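Local structure of protein yesU (Bacillus subtilis, 1OQ1) at residues 15-20 against 36-41; 40-45 against 210-215; 7-12 against 217-222. The protein is of unknown function but adopts a galectin-like β-sandwich fold of the concanavalin clan, so a link to carbohydrates is conceivable though unproven. One frame throughout, in Å; residues are numbered along the deposited sequence.

Contact 1 of 3, residues 15-20 against 36-41; sequences PLRSKS and DDHSLH
The carbonyl oxygen of Leu-16 is approached by Ser-39 and Leu-40, where the facing loop enters strand 40-44. Leu-40 N lies 3.1 Å from Leu-16 O, and Ser-39 CA makes a C-H...O contact with the same Leu-16 O at 3.4 Å. At the next pair, Arg-17 and His-38, the chains exchange C-H...O contacts reciprocally, Arg-17 CA with His-38 O and His-38 CA with Arg-17 O. The side chains of this pair cross obliquely with their flat groups nearly parallel: Arg-17 NH2 sits over one face of the imidazole, 3.6 Å from His-38 CG, while His-38 CB lies over the guanidinium. The two planes are only 10° apart. A bend at chi3 (66°) turns Arg-17 NE to the His-38 side. On the buried side, Leu-16 CB meets Leu-40 CB at 4.1 Å, and Phe-215 and Phe-35 pack beside these leucines.

The turn at 36-39 is braced internally. Asp-36 O accepts a hydrogen bond from Ser-39 OG at 3.1 Å, nearly along the C=O axis, and weak ones from Ser-39 N and from His-41 NE2, which reaches back from the strand. Asp-37 and His-38 both adopt left-handed backbone conformations, which reverse the chain within a few residues. Such a compact turn is characteristic of a β-hairpin, here the one joining strands 31-34 and 40-44 of the galectin-like sandwich.

Contact 2 of 3, residues 40-45 against 210-215; sequences LHLSHV and AVYRDF
Tyr-212 rises from its strand beside Leu-40 and Leu-42 of the neighbouring one, and each part of its side chain finds a different partner. At the root, Tyr-212 CB lies 4.3 Å from Leu-40 CD2. CG stands anti to the carbonyl carbon (chi1 -54°), and from there the ring crosses the Leu-42 side chain at about a right angle. Tyr-212 CD1 has Leu-40 O near the ring plane, at the edge. Tyr-212 CE1 lies 3.6 Å from Leu-42 CD1, with Leu-42 CB and CG slightly further off. The tip leaves the pair altogether: Tyr-212 OH is hydrogen-bonded to Gln-204 NE2, and the ring also meets that of Phe-202.

Gln-204 and Phe-202 belong to strand 199-205 of the second sheet, so this tyrosine spans the interior of a two-sheet antiparallel sandwich of the galectin-like kind. Leu-40, Leu-42, Ala-210 and Tyr-212 all face that interior. Their backbones form two hydrogen-bonded pairs. Tyr-212 N donates to Leu-40 O at 2.8 Å, whereas the return bond from Leu-40 N to Tyr-212 O is weak. Leu-42 N reaches Ala-210 O at 2.9 Å with an almost straight N-H...O angle of 171°, and Ala-210 N answers to Leu-42 O. Between them, His-41 and Val-211 form the non-hydrogen-bonded pair on the other face of the sheet. There the two side chains run side by side in the same direction, and Val-211 CG2 makes a CH-pi contact 3.6 Å from the centroid of the His-41 ring. The methyl sits over the face, displaced toward the rim, with ND1 and CE1 of His-41 as its nearest atoms. The other branch, Val-211 CG1, turns instead to Leu-40 O at 3.5 Å.

Contact 3 of 3, residues 7-12 against 217-222; sequences EGACLY and VHQAVR
The imidazole of His-218 is held between two residues of the facing strand. Cys-10 SG lies over one face, 4.2 Å from the centroid of the His-218 ring, as a sulfur-aromatic contact. Over the opposite face stands Glu-7 OE1, displaced toward the rim and 3.0 Å from His-218 CD2, with the carboxylate plane turned 67° from the ring. The other carboxylate oxygen, Glu-7 OE2, has a long, weak ion pair with Lys-164. In the ring plane, His-218 ND1 gives a weak hydrogen bond to Gly-8 O at the edge, which may help to set the rotation of the ring.

Two register shifts accompany this grip, as the chain turns a corner at Ala-9. The second is a classic beta bulge: Leu-11 and Tyr-12 both face Val-217, whose carbonyl oxygen accepts two bonds, Leu-11 N to Val-217 O at 2.8 Å and Tyr-12 N to Val-217 O at 3.2 Å. Val-217 N repays Tyr-12 O. On the corner side, Gly-8 N bonds Gln-219 O at 2.7 Å and Gln-219 N bonds Ala-9 O. Strand 5-14, bent in this way, lies against the last strand, 209-222, of the galectin-like sandwich.

Away from the imidazole, the Leu-11 side chain crosses that of Gln-219 at about a right angle, with Leu-11 CD2 3.9 Å from Gln-219 CG. The Tyr-12 ring leads away to an edge-to-face meeting with Phe-59, and its OH is hydrogen-bonded to Asn-14.

Strand 209-222 carries one side of contacts 2 and 3, and contact 1 lies beside it. Strand 63-73 pairs along one edge of it, while the other edge is shared in succession by strand 40-44 at contact 2 and the N-terminal strand 5-14 at contact 3. Contacts 1 and 2 are neighbours, their centres 8 Å apart, sharing Leu-40 and His-41; contact 3 lies about 24 Å from either centre. Segment 15-20 follows strand 5-14 and packs against the loop leading into strand 40-44, and Pro-15 O, 3.1 Å from Asp-214 N, probably hydrogen-bonds to the last strand. Contacts 1 and 2 are nested within the loop closed by contact 3, so the chain's two ends meet in one sheet.

Contact 1 of 3, residues 15-20 against 36-41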
ATOM      1  N   PRO A  15      10.321 -10.339   6.999  1.00  9.96           N
ATOM      2  CA  PRO A  15      11.551  -9.539   6.965  1.00  9.83           C
ATOM      3  C   PRO A  15      11.881  -8.977   5.578  1.00  9.39           C
ATOM      4  O   PRO A  15      12.517  -7.924   5.466  1.00  8.43           O
ATOM      5  CB  PRO A  15      12.619 -10.527   7.442  1.00 11.29           C
ATOM      6  CG  PRO A  15      11.852 -11.482   8.299  1.00 12.96           C
ATOM      7  CD  PRO A  15      10.590 -11.692   7.513  1.00 11.49           C
ATOM      8  N   LEU A  16      11.449  -9.685   4.536  1.00  8.85           N
ATOM      9  CA  LEU A  16      11.713  -9.293   3.152  1.00  9.63           C
ATOM     10  C   LEU A  16      13.223  -9.198   2.920  1.00 10.48           C
ATOM     11  O   LEU A  16      13.720  -8.221   2.350  1.00  8.55           O
ATOM     12  CB  LEU A  16      11.040  -7.949   2.834  1.00 10.49           C
ATOM     13  CG  LEU A  16       9.507  -7.914   2.860  1.00 10.39           C
ATOM     14  CD1 LEU A  16       9.018  -6.491   2.618  1.00 10.22           C
ATOM     15  CD2 LEU A  16       8.945  -8.849   1.797  1.00 10.86           C
ATOM     16  N   ARG A  17      13.943 -10.226   3.365  1.00 10.89           N
ATOM     17  CA  ARG A  17      15.398 -10.261   3.243  1.00 12.26           C
ATOM     18  C   ARG A  17      15.921 -11.193   2.149  1.00 13.81           C
ATOM     19  O   ARG A  17      17.057 -11.041   1.698  1.00 14.40           O
ATOM     20  CB  ARG A  17      16.028 -10.652   4.584  1.00 15.59           C
ATOM     21  CG  ARG A  17      15.729  -9.673   5.711  1.00 18.27           C
ATOM     22  CD  ARG A  17      16.453 -10.024   7.010  1.00 21.52           C
ATOM     23  NE  ARG A  17      17.904  -9.887   6.900  1.00 24.06           N
ATOM     24  CZ  ARG A  17      18.739 -10.895   6.665  1.00 25.35           C
ATOM     25  NH1 ARG A  17      18.274 -12.130   6.517  1.00 25.30           N
ATOM     26  NH2 ARG A  17      20.044 -10.667   6.579  1.00 25.19           N
ATOM     27  N   SER A  18      15.103 -12.157   1.730  1.00 13.93           N
ATOM     28  CA  SER A  18      15.525 -13.090   0.687  1.00 16.08           C
ATOM     29  C   SER A  18      14.360 -13.535  -0.191  1.00 16.49           C
ATOM     30  O   SER A  18      13.192 -13.327   0.151  1.00 16.80           O
ATOM     31  CB  SER A  18      16.184 -14.321   1.312  1.00 16.39           C
ATOM     32  OG  SER A  18      15.228 -15.115   1.989  1.00 19.77           O
ATOM     33  N   LYS A  19      14.692 -14.157  -1.320  1.00 16.05           N
ATOM     34  CA  LYS A  19      13.695 -14.645  -2.268  1.00 16.45           C
ATOM     35  C   LYS A  19      12.631 -15.528  -1.624  1.00 14.01           C
ATOM     36  O   LYS A  19      11.457 -15.460  -1.986  1.00 13.31           O
ATOM     37  CB  LYS A  19      14.380 -15.434  -3.387  1.00 20.86           C
ATOM     38  CG  LYS A  19      15.456 -14.659  -4.123  1.00 26.71           C
ATOM     39  CD  LYS A  19      16.197 -15.548  -5.114  1.00 31.78           C
ATOM     40  CE  LYS A  19      17.335 -14.789  -5.780  1.00 35.31           C
ATOM     41  NZ  LYS A  19      18.080 -15.633  -6.757  1.00 37.74           N
ATOM     42  N   SER A  20      13.039 -16.365  -0.677  1.00 13.86           N
ATOM     43  CA  SER A  20      12.098 -17.260  -0.013  1.00 14.67           C
ATOM     44  C   SER A  20      10.999 -16.500   0.731  1.00 13.09           C
ATOM     45  O   SER A  20       9.911 -17.031   0.944  1.00 12.90           O
ATOM     46  CB  SER A  20      12.837 -18.183   0.960  1.00 16.58           C
ATOM     47  OG  SER A  20      13.542 -17.436   1.936  1.00 21.25           O
ATOM     48  N   ASP A  36      19.428  -7.334  -3.088  1.00 24.67           N
ATOM     49  CA  ASP A  36      20.745  -6.789  -2.782  1.00 28.57           C
ATOM     50  C   ASP A  36      20.703  -6.269  -1.344  1.00 27.13           C
ATOM     51  O   ASP A  36      19.697  -5.707  -0.914  1.00 26.75           O
ATOM     52  CB  ASP A  36      21.063  -5.643  -3.747  1.00 36.24           C
ATOM     53  CG  ASP A  36      22.501  -5.169  -3.646  1.00 41.93           C
ATOM     54  OD1 ASP A  36      22.936  -4.802  -2.534  1.00 46.51           O
ATOM     55  OD2 ASP A  36      23.195  -5.157  -4.685  1.00 46.37           O
ATOM     56  N   ASP A  37      21.791  -6.456  -0.601  1.00 26.20           N
ATOM     57  CA  ASP A  37      21.850  -6.008   0.788  1.00 25.78           C
ATOM     58  C   ASP A  37      20.775  -6.657   1.659  1.00 22.01           C
ATOM     59  O   ASP A  37      20.337  -6.073   2.648  1.00 20.93           O
ATOM     60  CB  ASP A  37      21.707  -4.486   0.869  1.00 32.97           C
ATOM     61  CG  ASP A  37      22.897  -3.756   0.283  1.00 37.34           C
ATOM     62  OD1 ASP A  37      24.022  -3.958   0.784  1.00 41.24           O
ATOM     63  OD2 ASP A  37      22.706  -2.978  -0.675  1.00 40.72           O
ATOM     64  N   HIS A  38      20.344  -7.858   1.284  1.00 18.70           N
ATOM     65  CA  HIS A  38      19.331  -8.585   2.046  1.00 17.37           C
ATOM     66  C   HIS A  38      18.082  -7.755   2.337  1.00 14.76           C
ATOM     67  O   HIS A  38      17.598  -7.708   3.468  1.00 13.80           O
ATOM     68  CB  HIS A  38      19.936  -9.090   3.360  1.00 21.46           C
ATOM     69  CG  HIS A  38      20.981 -10.145   3.172  1.00 24.63           C
ATOM     70  ND1 HIS A  38      20.672 -11.440   2.815  1.00 27.35           N
ATOM     71  CD2 HIS A  38      22.332 -10.087   3.246  1.00 26.97           C
ATOM     72  CE1 HIS A  38      21.787 -12.135   2.677  1.00 27.85           C
ATOM     73  NE2 HIS A  38      22.809 -11.337   2.931  1.00 27.66           N
ATOM     74  N   SER A  39      17.568  -7.102   1.303  1.00 14.09           N
ATOM     75  CA  SER A  39      16.372  -6.280   1.424  1.00 12.51           C
ATOM     76  C   SER A  39      15.657  -6.291   0.077  1.00 11.72           C
ATOM     77  O   SER A  39      16.300  -6.375  -0.965  1.00 12.30           O
ATOM     78  CB  SER A  39      16.751  -4.850   1.808  1.00 14.13           C
ATOM     79  OG  SER A  39      17.633  -4.286   0.854  1.00 17.72           O
ATOM     80  N   LEU A  40      14.331  -6.204   0.100  1.00  9.57           N
ATOM     81  CA  LEU A  40      13.555  -6.224  -1.136  1.00  8.41           C
ATOM     82  C   LEU A  40      13.709  -4.956  -1.971  1.00  9.47           C
ATOM     83  O   LEU A  40      13.329  -3.864  -1.542  1.00  8.66           O
ATOM     84  CB  LEU A  40      12.069  -6.438  -0.832  1.00  8.16           C
ATOM     85  CG  LEU A  40      11.120  -6.342  -2.037  1.00  8.65           C
ATOM     86  CD1 LEU A  40      11.418  -7.465  -3.013  1.00  9.23           C
ATOM     87  CD2 LEU A  40       9.679  -6.426  -1.574  1.00 10.41           C
ATOM     88  N   HIS A  41      14.274  -5.113  -3.163  1.00  9.15           N
ATOM     89  CA  HIS A  41      14.440  -4.000  -4.090  1.00  7.82           C
ATOM     90  C   HIS A  41      13.394  -4.199  -5.179  1.00  8.02           C
ATOM     91  O   HIS A  41      13.350  -5.255  -5.810  1.00 10.22           O
ATOM     92  CB  HIS A  41      15.827  -4.017  -4.738  1.00 10.45           C
ATOM     93  CG  HIS A  41      16.935  -3.611  -3.820  1.00 12.88           C
ATOM     94  ND1 HIS A  41      17.643  -2.440  -3.980  1.00 15.03           N
ATOM     95  CD2 HIS A  41      17.466  -4.227  -2.737  1.00 14.43           C
ATOM     96  CE1 HIS A  41      18.563  -2.351  -3.037  1.00 14.55           C
ATOM     97  NE2 HIS A  41      18.476  -3.422  -2.270  1.00 16.11           N
TER

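Contact 2 of 3, residues 40-45 against 210-215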
ATOM      1  N   LEU A  40      14.331  -6.204   0.100  1.00  9.57           N
ATOM      2  CA  LEU A  40      13.555  -6.224  -1.136  1.00  8.41           C
ATOM      3  C   LEU A  40      13.709  -4.956  -1.971  1.00  9.47           C
ATOM      4  O   LEU A  40      13.329  -3.864  -1.542  1.00  8.66           O
ATOM      5  CB  LEU A  40      12.069  -6.438  -0.832  1.00  8.16           C
ATOM      6  CG  LEU A  40      11.120  -6.342  -2.037  1.00  8.65           C
ATOM      7  CD1 LEU A  40      11.418  -7.465  -3.013  1.00  9.23           C
ATOM      8  CD2 LEU A  40       9.679  -6.426  -1.574  1.00 10.41           C
ATOM      9  N   HIS A  41      14.274  -5.113  -3.163  1.00  9.15           N
ATOM     10  CA  HIS A  41      14.440  -4.000  -4.090  1.00  7.82           C
ATOM     11  C   HIS A  41      13.394  -4.199  -5.179  1.00  8.02           C
ATOM     12  O   HIS A  41      13.350  -5.255  -5.810  1.00 10.22           O
ATOM     13  CB  HIS A  41      15.827  -4.017  -4.738  1.00 10.45           C
ATOM     14  CG  HIS A  41      16.935  -3.611  -3.820  1.00 12.88           C
ATOM     15  ND1 HIS A  41      17.643  -2.440  -3.980  1.00 15.03           N
ATOM     16  CD2 HIS A  41      17.466  -4.227  -2.737  1.00 14.43           C
ATOM     17  CE1 HIS A  41      18.563  -2.351  -3.037  1.00 14.55           C
ATOM     18  NE2 HIS A  41      18.476  -3.422  -2.270  1.00 16.11           N
ATOM     19  N   LEU A  42      12.534  -3.206  -5.382  1.00  7.40           N
ATOM     20  CA  LEU A  42      11.521  -3.302  -6.428  1.00  7.39           C
ATOM     21  C   LEU A  42      11.796  -2.254  -7.501  1.00  7.62           C
ATOM     22  O   LEU A  42      11.928  -1.063  -7.203  1.00  7.31           O
ATOM     23  CB  LEU A  42      10.111  -3.098  -5.852  1.00  7.27           C
ATOM     24  CG  LEU A  42       9.551  -4.222  -4.973  1.00  7.60           C
ATOM     25  CD1 LEU A  42       8.135  -3.864  -4.528  1.00  8.70           C
ATOM     26  CD2 LEU A  42       9.546  -5.536  -5.748  1.00  8.70           C
ATOM     27  N   SER A  43      11.910  -2.708  -8.747  1.00  8.36           N
ATOM     28  CA  SER A  43      12.153  -1.819  -9.886  1.00  8.53           C
ATOM     29  C   SER A  43      11.246  -2.246 -11.035  1.00  8.39           C
ATOM     30  O   SER A  43      10.339  -3.051 -10.836  1.00  7.93           O
ATOM     31  CB  SER A  43      13.627  -1.866 -10.315  1.00  9.59           C
ATOM     32  OG  SER A  43      14.030  -3.184 -10.627  1.00 11.64           O
ATOM     33  N   HIS A  44      11.495  -1.730 -12.236  1.00  9.14           N
ATOM     34  CA  HIS A  44      10.638  -2.048 -13.376  1.00  8.32           C
ATOM     35  C   HIS A  44      11.408  -2.500 -14.615  1.00  9.49           C
ATOM     36  O   HIS A  44      12.527  -2.049 -14.858  1.00 10.36           O
ATOM     37  CB  HIS A  44       9.788  -0.819 -13.701  1.00  7.06           C
ATOM     38  CG  HIS A  44       8.997  -0.314 -12.532  1.00  6.99           C
ATOM     39  ND1 HIS A  44       7.662  -0.611 -12.352  1.00  8.76           N
ATOM     40  CD2 HIS A  44       9.360   0.441 -11.468  1.00  7.99           C
ATOM     41  CE1 HIS A  44       7.238  -0.060 -11.227  1.00  8.49           C
ATOM     42  NE2 HIS A  44       8.249   0.583 -10.670  1.00  8.78           N
ATOM     43  N   VAL A  45      10.805  -3.390 -15.400  1.00 10.25           N
ATOM     44  CA  VAL A  45      11.465  -3.886 -16.602  1.00 11.69           C
ATOM     45  C   VAL A  45      11.426  -2.858 -17.734  1.00 13.43           C
ATOM     46  O   VAL A  45      12.261  -2.897 -18.637  1.00 14.37           O
ATOM     47  CB  VAL A  45      10.842  -5.225 -17.082  1.00 10.81           C
ATOM     48  CG1 VAL A  45      11.004  -6.286 -15.995  1.00 12.37           C
ATOM     49  CG2 VAL A  45       9.374  -5.037 -17.435  1.00 12.06           C
ATOM     50  N   ALA A 210      12.691   1.383  -5.292  1.00  7.68           N
ATOM     51  CA  ALA A 210      12.560   1.506  -3.842  1.00  7.44           C
ATOM     52  C   ALA A 210      12.940   0.222  -3.119  1.00  8.63           C
ATOM     53  O   ALA A 210      12.962  -0.858  -3.709  1.00 10.04           O
ATOM     54  CB  ALA A 210      11.124   1.892  -3.484  1.00  6.43           C
ATOM     55  N   VAL A 211      13.234   0.350  -1.830  1.00  7.54           N
ATOM     56  CA  VAL A 211      13.604  -0.793  -1.006  1.00  6.82           C
ATOM     57  C   VAL A 211      12.620  -0.914   0.148  1.00  7.31           C
ATOM     58  O   VAL A 211      12.260   0.085   0.776  1.00  6.73           O
ATOM     59  CB  VAL A 211      15.032  -0.631  -0.443  1.00  7.06           C
ATOM     60  CG1 VAL A 211      15.370  -1.793   0.481  1.00  7.91           C
ATOM     61  CG2 VAL A 211      16.033  -0.561  -1.591  1.00  8.97           C
ATOM     62  N   TYR A 212      12.184  -2.142   0.413  1.00  7.05           N
ATOM     63  CA  TYR A 212      11.236  -2.409   1.487  1.00  8.05           C
ATOM     64  C   TYR A 212      11.801  -3.448   2.453  1.00  8.80           C
ATOM     65  O   TYR A 212      12.509  -4.371   2.044  1.00  9.22           O
ATOM     66  CB  TYR A 212       9.911  -2.928   0.917  1.00  7.26           C
ATOM     67  CG  TYR A 212       9.283  -2.040  -0.137  1.00  7.23           C
ATOM     68  CD1 TYR A 212       9.785  -2.006  -1.437  1.00  8.59           C
ATOM     69  CD2 TYR A 212       8.189  -1.231   0.167  1.00  8.84           C
ATOM     70  CE1 TYR A 212       9.211  -1.186  -2.411  1.00  9.24           C
ATOM     71  CE2 TYR A 212       7.608  -0.406  -0.799  1.00  7.52           C
ATOM     72  CZ  TYR A 212       8.125  -0.391  -2.083  1.00  8.81           C
ATOM     73  OH  TYR A 212       7.563   0.423  -3.035  1.00  9.19           O
ATOM     74  N   ARG A 213      11.468  -3.303   3.731  1.00  8.87           N
ATOM     75  CA  ARG A 213      11.933  -4.224   4.764  1.00 10.15           C
ATOM     76  C   ARG A 213      10.942  -4.332   5.919  1.00  8.60           C
ATOM     77  O   ARG A 213      10.122  -3.444   6.127  1.00  9.15           O
ATOM     78  CB  ARG A 213      13.269  -3.741   5.325  1.00 14.88           C
ATOM     79  CG  ARG A 213      14.496  -4.223   4.592  1.00 21.23           C
ATOM     80  CD  ARG A 213      15.103  -5.392   5.333  1.00 28.84           C
ATOM     81  NE  ARG A 213      16.559  -5.391   5.239  1.00 34.69           N
ATOM     82  CZ  ARG A 213      17.354  -6.114   6.019  1.00 37.31           C
ATOM     83  NH1 ARG A 213      16.831  -6.896   6.955  1.00 38.91           N
ATOM     84  NH2 ARG A 213      18.672  -6.054   5.863  1.00 38.67           N
ATOM     85  N   ASP A 214      11.038  -5.430   6.659  1.00  8.84           N
ATOM     86  CA  ASP A 214      10.214  -5.691   7.840  1.00 10.20           C
ATOM     87  C   ASP A 214       8.741  -5.312   7.755  1.00  9.48           C
ATOM     88  O   ASP A 214       8.277  -4.415   8.461  1.00  9.92           O
ATOM     89  CB  ASP A 214      10.835  -5.004   9.063  1.00 14.10           C
ATOM     90  CG  ASP A 214      12.292  -5.384   9.269  1.00 18.35           C
ATOM     91  OD1 ASP A 214      12.659  -6.538   8.962  1.00 20.46           O
ATOM     92  OD2 ASP A 214      13.069  -4.531   9.749  1.00 19.71           O
ATOM     93  N   PHE A 215       8.017  -6.017   6.895  1.00  8.53           N
ATOM     94  CA  PHE A 215       6.590  -5.810   6.694  1.00  9.56           C
ATOM     95  C   PHE A 215       5.850  -6.622   7.765  1.00  9.79           C
ATOM     96  O   PHE A 215       5.984  -7.846   7.828  1.00 10.93           O
ATOM     97  CB  PHE A 215       6.227  -6.282   5.284  1.00  9.75           C
ATOM     98  CG  PHE A 215       4.752  -6.404   5.023  1.00  9.99           C
ATOM     99  CD1 PHE A 215       3.872  -5.391   5.388  1.00 11.28           C
ATOM    100  CD2 PHE A 215       4.252  -7.521   4.360  1.00 11.79           C
ATOM    101  CE1 PHE A 215       2.514  -5.487   5.097  1.00 12.23           C
ATOM    102  CE2 PHE A 215       2.894  -7.630   4.062  1.00 13.99           C
ATOM    103  CZ  PHE A 215       2.021  -6.607   4.434  1.00 13.50           C
TER

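Contact 3 of 3, residues 7-12 against 217-222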
ATOM      1  N   GLU A   7      -0.500  -1.511  19.329  1.00 10.72           N
ATOM      2  CA  GLU A   7      -0.357  -2.729  18.549  1.00 11.49           C
ATOM      3  C   GLU A   7      -0.584  -3.905  19.486  1.00 11.84           C
ATOM      4  O   GLU A   7      -0.066  -3.922  20.600  1.00 13.93           O
ATOM      5  CB  GLU A   7       1.043  -2.813  17.937  1.00 12.14           C
ATOM      6  CG  GLU A   7       1.290  -1.805  16.833  1.00 15.13           C
ATOM      7  CD  GLU A   7       2.683  -1.914  16.252  1.00 17.55           C
ATOM      8  OE1 GLU A   7       3.089  -3.037  15.900  1.00 17.51           O
ATOM      9  OE2 GLU A   7       3.373  -0.876  16.141  1.00 20.88           O
ATOM     10  N   GLY A   8      -1.375  -4.874  19.037  1.00 10.44           N
ATOM     11  CA  GLY A   8      -1.645  -6.050  19.846  1.00 11.34           C
ATOM     12  C   GLY A   8      -0.832  -7.243  19.379  1.00 10.42           C
ATOM     13  O   GLY A   8       0.349  -7.110  19.055  1.00 10.71           O
ATOM     14  N   ALA A   9      -1.463  -8.412  19.333  1.00 10.82           N
ATOM     15  CA  ALA A   9      -0.784  -9.630  18.910  1.00  9.90           C
ATOM     16  C   ALA A   9      -0.257  -9.505  17.486  1.00 10.30           C
ATOM     17  O   ALA A   9      -0.873  -8.861  16.639  1.00  9.31           O
ATOM     18  CB  ALA A   9      -1.733 -10.815  19.007  1.00 12.57           C
ATOM     19  N   CYS A  10       0.891 -10.120  17.223  1.00  9.37           N
ATOM     20  CA  CYS A  10       1.465 -10.080  15.885  1.00  9.86           C
ATOM     21  C   CYS A  10       0.779 -11.155  15.055  1.00 10.93           C
ATOM     22  O   CYS A  10       0.770 -12.326  15.432  1.00 11.47           O
ATOM     23  CB  CYS A  10       2.972 -10.349  15.929  1.00 12.09           C
ATOM     24  SG  CYS A  10       3.773 -10.265  14.299  1.00 14.12           S
ATOM     25  N   LEU A  11       0.202 -10.755  13.929  1.00  8.77           N
ATOM     26  CA  LEU A  11      -0.494 -11.694  13.061  1.00 10.31           C
ATOM     27  C   LEU A  11       0.374 -12.176  11.912  1.00 11.19           C
ATOM     28  O   LEU A  11       0.182 -13.282  11.402  1.00 10.86           O
ATOM     29  CB  LEU A  11      -1.748 -11.041  12.480  1.00 10.36           C
ATOM     30  CG  LEU A  11      -2.749 -10.483  13.489  1.00 11.99           C
ATOM     31  CD1 LEU A  11      -3.924  -9.869  12.749  1.00 13.05           C
ATOM     32  CD2 LEU A  11      -3.220 -11.598  14.408  1.00 12.47           C
ATOM     33  N   TYR A  12       1.337 -11.350  11.519  1.00 10.27           N
ATOM     34  CA  TYR A  12       2.198 -11.666  10.387  1.00 10.75           C
ATOM     35  C   TYR A  12       3.423 -10.765  10.385  1.00  9.86           C
ATOM     36  O   TYR A  12       3.338  -9.583  10.721  1.00  9.78           O
ATOM     37  CB  TYR A  12       1.397 -11.439   9.098  1.00 11.15           C
ATOM     38  CG  TYR A  12       2.133 -11.673   7.801  1.00 11.04           C
ATOM     39  CD1 TYR A  12       2.204 -12.945   7.235  1.00 12.20           C
ATOM     40  CD2 TYR A  12       2.729 -10.612   7.117  1.00 11.71           C
ATOM     41  CE1 TYR A  12       2.846 -13.156   6.014  1.00 12.15           C
ATOM     42  CE2 TYR A  12       3.376 -10.813   5.898  1.00 10.70           C
ATOM     43  CZ  TYR A  12       3.428 -12.086   5.355  1.00 12.46           C
ATOM     44  OH  TYR A  12       4.061 -12.293   4.149  1.00 14.31           O
ATOM     45  N   VAL A 217       2.093  -7.059  10.389  1.00  6.78           N
ATOM     46  CA  VAL A 217       0.689  -6.763  10.649  1.00  6.69           C
ATOM     47  C   VAL A 217       0.360  -7.192  12.081  1.00  8.63           C
ATOM     48  O   VAL A 217       0.546  -8.352  12.449  1.00  9.52           O
ATOM     49  CB  VAL A 217      -0.249  -7.529   9.673  1.00  9.14           C
ATOM     50  CG1 VAL A 217      -1.702  -7.150   9.934  1.00  9.49           C
ATOM     51  CG2 VAL A 217       0.122  -7.219   8.234  1.00  7.44           C
ATOM     52  N   HIS A 218      -0.113  -6.247  12.887  1.00  7.60           N
ATOM     53  CA  HIS A 218      -0.485  -6.523  14.272  1.00  7.94           C
ATOM     54  C   HIS A 218      -1.963  -6.205  14.468  1.00  8.78           C
ATOM     55  O   HIS A 218      -2.559  -5.467  13.682  1.00  7.54           O
ATOM     56  CB  HIS A 218       0.326  -5.646  15.238  1.00  8.81           C
ATOM     57  CG  HIS A 218       1.778  -6.006  15.327  1.00  9.33           C
ATOM     58  ND1 HIS A 218       2.304  -6.731  16.377  1.00 11.35           N
ATOM     59  CD2 HIS A 218       2.817  -5.725  14.506  1.00  7.81           C
ATOM     60  CE1 HIS A 218       3.606  -6.877  16.199  1.00  7.61           C
ATOM     61  NE2 HIS A 218       3.942  -6.277  15.073  1.00 11.59           N
ATOM     62  N   GLN A 219      -2.552  -6.767  15.518  1.00  8.72           N
ATOM     63  CA  GLN A 219      -3.951  -6.501  15.834  1.00 10.11           C
ATOM     64  C   GLN A 219      -4.016  -5.044  16.282  1.00  9.56           C
ATOM     65  O   GLN A 219      -3.109  -4.568  16.963  1.00  9.99           O
ATOM     66  CB  GLN A 219      -4.416  -7.390  16.990  1.00 15.79           C
ATOM     67  CG  GLN A 219      -4.746  -8.822  16.624  1.00 26.86           C
ATOM     68  CD  GLN A 219      -6.074  -8.940  15.905  1.00 33.92           C
ATOM     69  OE1 GLN A 219      -7.069  -8.342  16.318  1.00 39.15           O
ATOM     70  NE2 GLN A 219      -6.102  -9.722  14.833  1.00 38.72           N
ATOM     71  N   ALA A 220      -5.069  -4.331  15.896  1.00  8.64           N
ATOM     72  CA  ALA A 220      -5.212  -2.937  16.306  1.00  8.77           C
ATOM     73  C   ALA A 220      -5.991  -2.893  17.616  1.00  9.76           C
ATOM     74  O   ALA A 220      -7.100  -3.420  17.701  1.00 11.44           O
ATOM     75  CB  ALA A 220      -5.949  -2.136  15.234  1.00  7.58           C
ATOM     76  N   VAL A 221      -5.403  -2.274  18.633  1.00  8.65           N
ATOM     77  CA  VAL A 221      -6.052  -2.163  19.933  1.00  9.69           C
ATOM     78  C   VAL A 221      -6.481  -0.723  20.167  1.00 10.16           C
ATOM     79  O   VAL A 221      -5.647   0.166  20.352  1.00  9.86           O
ATOM     80  CB  VAL A 221      -5.107  -2.600  21.069  1.00 10.18           C
ATOM     81  CG1 VAL A 221      -5.805  -2.436  22.415  1.00 11.40           C
ATOM     82  CG2 VAL A 221      -4.687  -4.041  20.858  1.00 11.07           C
ATOM     83  N   ARG A 222      -7.789  -0.495  20.160  1.00 10.46           N
ATOM     84  CA  ARG A 222      -8.315   0.846  20.361  1.00 13.82           C
ATOM     85  C   ARG A 222      -8.412   1.169  21.842  1.00 14.80           C
ATOM     86  O   ARG A 222      -8.991   0.408  22.614  1.00 15.24           O
ATOM     87  CB  ARG A 222      -9.693   0.978  19.704  1.00 16.92           C
ATOM     88  CG  ARG A 222     -10.287   2.365  19.813  1.00 19.79           C
ATOM     89  CD  ARG A 222     -11.594   2.489  19.048  1.00 24.25           C
ATOM     90  NE  ARG A 222     -12.560   1.466  19.431  1.00 27.00           N
ATOM     91  CZ  ARG A 222     -13.878   1.625  19.365  1.00 28.14           C
ATOM     92  NH1 ARG A 222     -14.389   2.770  18.936  1.00 30.54           N
ATOM     93  NH2 ARG A 222     -14.685   0.639  19.726  1.00 29.50           N
TER